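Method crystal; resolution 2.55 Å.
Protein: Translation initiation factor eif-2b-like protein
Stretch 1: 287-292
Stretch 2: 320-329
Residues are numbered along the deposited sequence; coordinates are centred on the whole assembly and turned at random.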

# COMPACT_ATOMS: atom_id res chain seq x y z
N VAL A 287 1.20 -8.64 -18.23
CA VAL A 287 0.67 -9.68 -17.38
C VAL A 287 0.56 -9.17 -15.94
O VAL A 287 1.43 -8.46 -15.44
CB VAL A 287 1.54 -10.95 -17.41
CG1 VAL A 287 0.92 -12.04 -16.53
CG2 VAL A 287 1.71 -11.45 -18.86
N THR A 288 -0.56 -9.46 -15.29
CA THR A 288 -0.65 -9.13 -13.88
C THR A 288 -1.46 -10.21 -13.17
O THR A 288 -2.05 -11.08 -13.83
CB THR A 288 -1.23 -7.73 -13.63
OG1 THR A 288 -0.92 -7.33 -12.29
CG2 THR A 288 -2.74 -7.70 -13.86
N TYR A 289 -1.41 -10.18 -11.83
CA TYR A 289 -2.05 -11.19 -10.99
C TYR A 289 -3.02 -10.57 -9.99
O TYR A 289 -2.63 -9.75 -9.16
CB TYR A 289 -0.98 -12.00 -10.27
CG TYR A 289 -1.48 -13.08 -9.35
CD1 TYR A 289 -2.15 -14.19 -9.85
CD2 TYR A 289 -1.28 -13.00 -7.97
CE1 TYR A 289 -2.60 -15.20 -9.01
CE2 TYR A 289 -1.72 -13.99 -7.12
CZ TYR A 289 -2.38 -15.09 -7.65
OH TYR A 289 -2.82 -16.10 -6.80
N GLY A 290 -4.28 -11.00 -10.05
CA GLY A 290 -5.31 -10.50 -9.17
C GLY A 290 -5.57 -9.04 -9.45
O GLY A 290 -5.30 -8.55 -10.55
N ARG A 291 -6.08 -8.33 -8.45
CA ARG A 291 -6.32 -6.91 -8.60
C ARG A 291 -5.55 -6.07 -7.61
O ARG A 291 -5.89 -6.03 -6.43
CB ARG A 291 -7.79 -6.63 -8.45
CG ARG A 291 -8.17 -5.20 -8.65
CD ARG A 291 -9.63 -5.04 -8.35
NE ARG A 291 -10.13 -3.77 -8.84
CZ ARG A 291 -11.41 -3.43 -8.84
NH1 ARG A 291 -12.32 -4.30 -8.42
NH2 ARG A 291 -11.79 -2.25 -9.30
N HIS A 292 -4.54 -5.35 -8.09
CA HIS A 292 -3.83 -4.42 -7.23
C HIS A 292 -4.07 -3.01 -7.76
O HIS A 292 -3.88 -2.74 -8.95
CB HIS A 292 -2.33 -4.72 -7.20
CG HIS A 292 -1.61 -4.07 -6.05
ND1 HIS A 292 -1.23 -2.74 -6.06
CD2 HIS A 292 -1.20 -4.58 -4.86
CE1 HIS A 292 -0.63 -2.46 -4.92
NE2 HIS A 292 -0.60 -3.55 -4.17
N GLY A 320 -10.64 -14.54 -6.53
CA GLY A 320 -11.31 -14.06 -7.73
C GLY A 320 -11.39 -12.57 -8.05
O GLY A 320 -12.10 -12.19 -8.96
N GLU A 321 -10.64 -11.74 -7.34
CA GLU A 321 -10.70 -10.29 -7.55
C GLU A 321 -10.28 -9.85 -8.96
O GLU A 321 -10.65 -8.77 -9.42
CB GLU A 321 -9.83 -9.55 -6.54
CG GLU A 321 -10.52 -9.14 -5.28
CD GLU A 321 -9.62 -8.28 -4.42
OE1 GLU A 321 -8.68 -8.83 -3.79
OE2 GLU A 321 -9.82 -7.05 -4.40
N GLY A 322 -9.40 -10.62 -9.59
CA GLY A 322 -8.94 -10.33 -10.93
C GLY A 322 -10.02 -10.22 -12.00
O GLY A 322 -9.83 -9.55 -13.02
N LYS A 323 -11.13 -10.92 -11.79
CA LYS A 323 -12.27 -10.84 -12.70
C LYS A 323 -12.84 -9.42 -12.70
O LYS A 323 -13.20 -8.87 -13.74
CB LYS A 323 -13.31 -11.89 -12.32
CG LYS A 323 -14.10 -12.43 -13.49
CD LYS A 323 -15.32 -13.19 -13.02
CE LYS A 323 -16.12 -13.77 -14.19
NZ LYS A 323 -15.47 -14.97 -14.82
N GLU A 324 -12.92 -8.81 -11.52
CA GLU A 324 -13.34 -7.42 -11.41
C GLU A 324 -12.34 -6.47 -12.10
O GLU A 324 -12.73 -5.52 -12.76
CB GLU A 324 -13.51 -7.05 -9.94
CG GLU A 324 -14.79 -7.61 -9.35
CD GLU A 324 -16.02 -7.09 -10.07
OE1 GLU A 324 -16.98 -7.87 -10.25
OE2 GLU A 324 -16.01 -5.91 -10.47
N LEU A 325 -11.05 -6.73 -11.95
CA LEU A 325 -10.06 -5.94 -12.68
C LEU A 325 -10.24 -6.06 -14.20
O LEU A 325 -10.22 -5.07 -14.92
CB LEU A 325 -8.63 -6.34 -12.29
CG LEU A 325 -7.55 -5.63 -13.11
CD1 LEU A 325 -7.65 -4.11 -12.93
CD2 LEU A 325 -6.13 -6.13 -12.74
N ALA A 326 -10.46 -7.29 -14.67
CA ALA A 326 -10.67 -7.53 -16.10
C ALA A 326 -11.90 -6.77 -16.58
O ALA A 326 -11.93 -6.27 -17.71
CB ALA A 326 -10.82 -9.03 -16.40
N LYS A 327 -12.91 -6.71 -15.72
CA LYS A 327 -14.13 -5.96 -16.02
C LYS A 327 -13.82 -4.50 -16.25
O LYS A 327 -14.21 -3.93 -17.27
CB LYS A 327 -15.15 -6.08 -14.88
CG LYS A 327 -16.24 -7.12 -15.08
CD LYS A 327 -17.32 -7.01 -14.00
CE LYS A 327 -18.29 -8.19 -14.05
NZ LYS A 327 -17.69 -9.40 -13.41
N VAL A 328 -13.12 -3.88 -15.30
CA VAL A 328 -12.80 -2.46 -15.36
C VAL A 328 -11.94 -2.13 -16.59
O VAL A 328 -12.23 -1.17 -17.31
CB VAL A 328 -12.07 -2.01 -14.07
CG1 VAL A 328 -11.50 -0.60 -14.22
CG2 VAL A 328 -13.00 -2.08 -12.86
N LEU A 329 -10.93 -2.95 -16.86
CA LEU A 329 -10.01 -2.70 -17.97
C LEU A 329 -10.74 -2.80 -19.30
O LEU A 329 -10.53 -1.98 -20.20
CB LEU A 329 -8.84 -3.70 -17.94
CG LEU A 329 -7.90 -3.66 -16.73
CD1 LEU A 329 -6.77 -4.70 -16.84
CD2 LEU A 329 -7.33 -2.26 -16.52

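This contact is a small packing interface, without a single hydrogen bond or salt bridge across it, in which the end of a strand and the loop that follows lie against the first turns of a helix, two glycines face each other at the closest approach of the backbones, and one long arginine extends the contact. It illustrates a general principle: where backbone meets backbone, close approach depends on small residues, and the larger side chains then fill the space on the helix surface nearby.

The closest pairing of the two backbones is at Gly290 and Gly322, whose CA atoms are 4.0 Å apart; Gly290 C lies 3.9 Å from Gly322 CA. The helical residue is the more telling of the two. A CB built in ideal geometry on Gly322 would fall 3.5 Å from Gly290 CA, tighter than two carbon atoms comfortably allow, so the absence of a side chain there suits the approach. At Gly290 the argument is different. An ideal CB would meet nothing of the helix closer than 4.9 Å, the distance to Gly322 N, but the residue has a positive phi of 66°, a conformation that by itself favours glycine.

Leu325, one turn further along the helix, supplies the apolar centre. Its CA-to-CB bond points toward the strand and loop, and its chi1 t, chi2 p rotamer carries Leu325 CD2 to within 3.9 Å of Thr288 CG2 and 3.4 Å of Gly290 O. The first is a methyl-methyl contact; the second is simple van der Waals packing against a carbonyl oxygen. Thr288 thus offers its methyl group to the helix, while its OG1 is hydrogen-bonded elsewhere in the structure. Tyr289, next in the strand, points away, as expected from the alternation of side chains along an extended chain.

Arg291 covers more ground than any other residue here, with 129 Å² of its surface buried by the helix. All three of its first chi angles are t, so the side chain runs out extended and slantwise over the helix, reaching residues about one turn apart, from Glu321 to Val328. Arg291 CB sits 3.7 Å from Glu321 O, and Arg291 CG 3.8 Å from Leu325 CB. Further out, Arg291 NH1 comes within 3.4 Å of Glu324 CB and Arg291 NH2 within 3.8 Å of Val328 CG2, both approached obliquely, while Leu325 N lies over one face of the guanidinium. The aliphatic part and the charged end alike therefore serve as packing surface.

Charge plays a looser part. Arg291 NH1 and Glu324 OE2 are 4.5 Å apart, beyond a salt bridge, and the oxygen lies well out of the guanidinium plane, so no N-H points at it. The two charges can still attract each other without direction. Glu324 has a nearer partner within its own helix, where Glu324 OE1 forms a salt bridge with Lys327 NZ at 3.6 Å, and Arg291 NE and NH2 find their hydrogen bonds elsewhere in the structure.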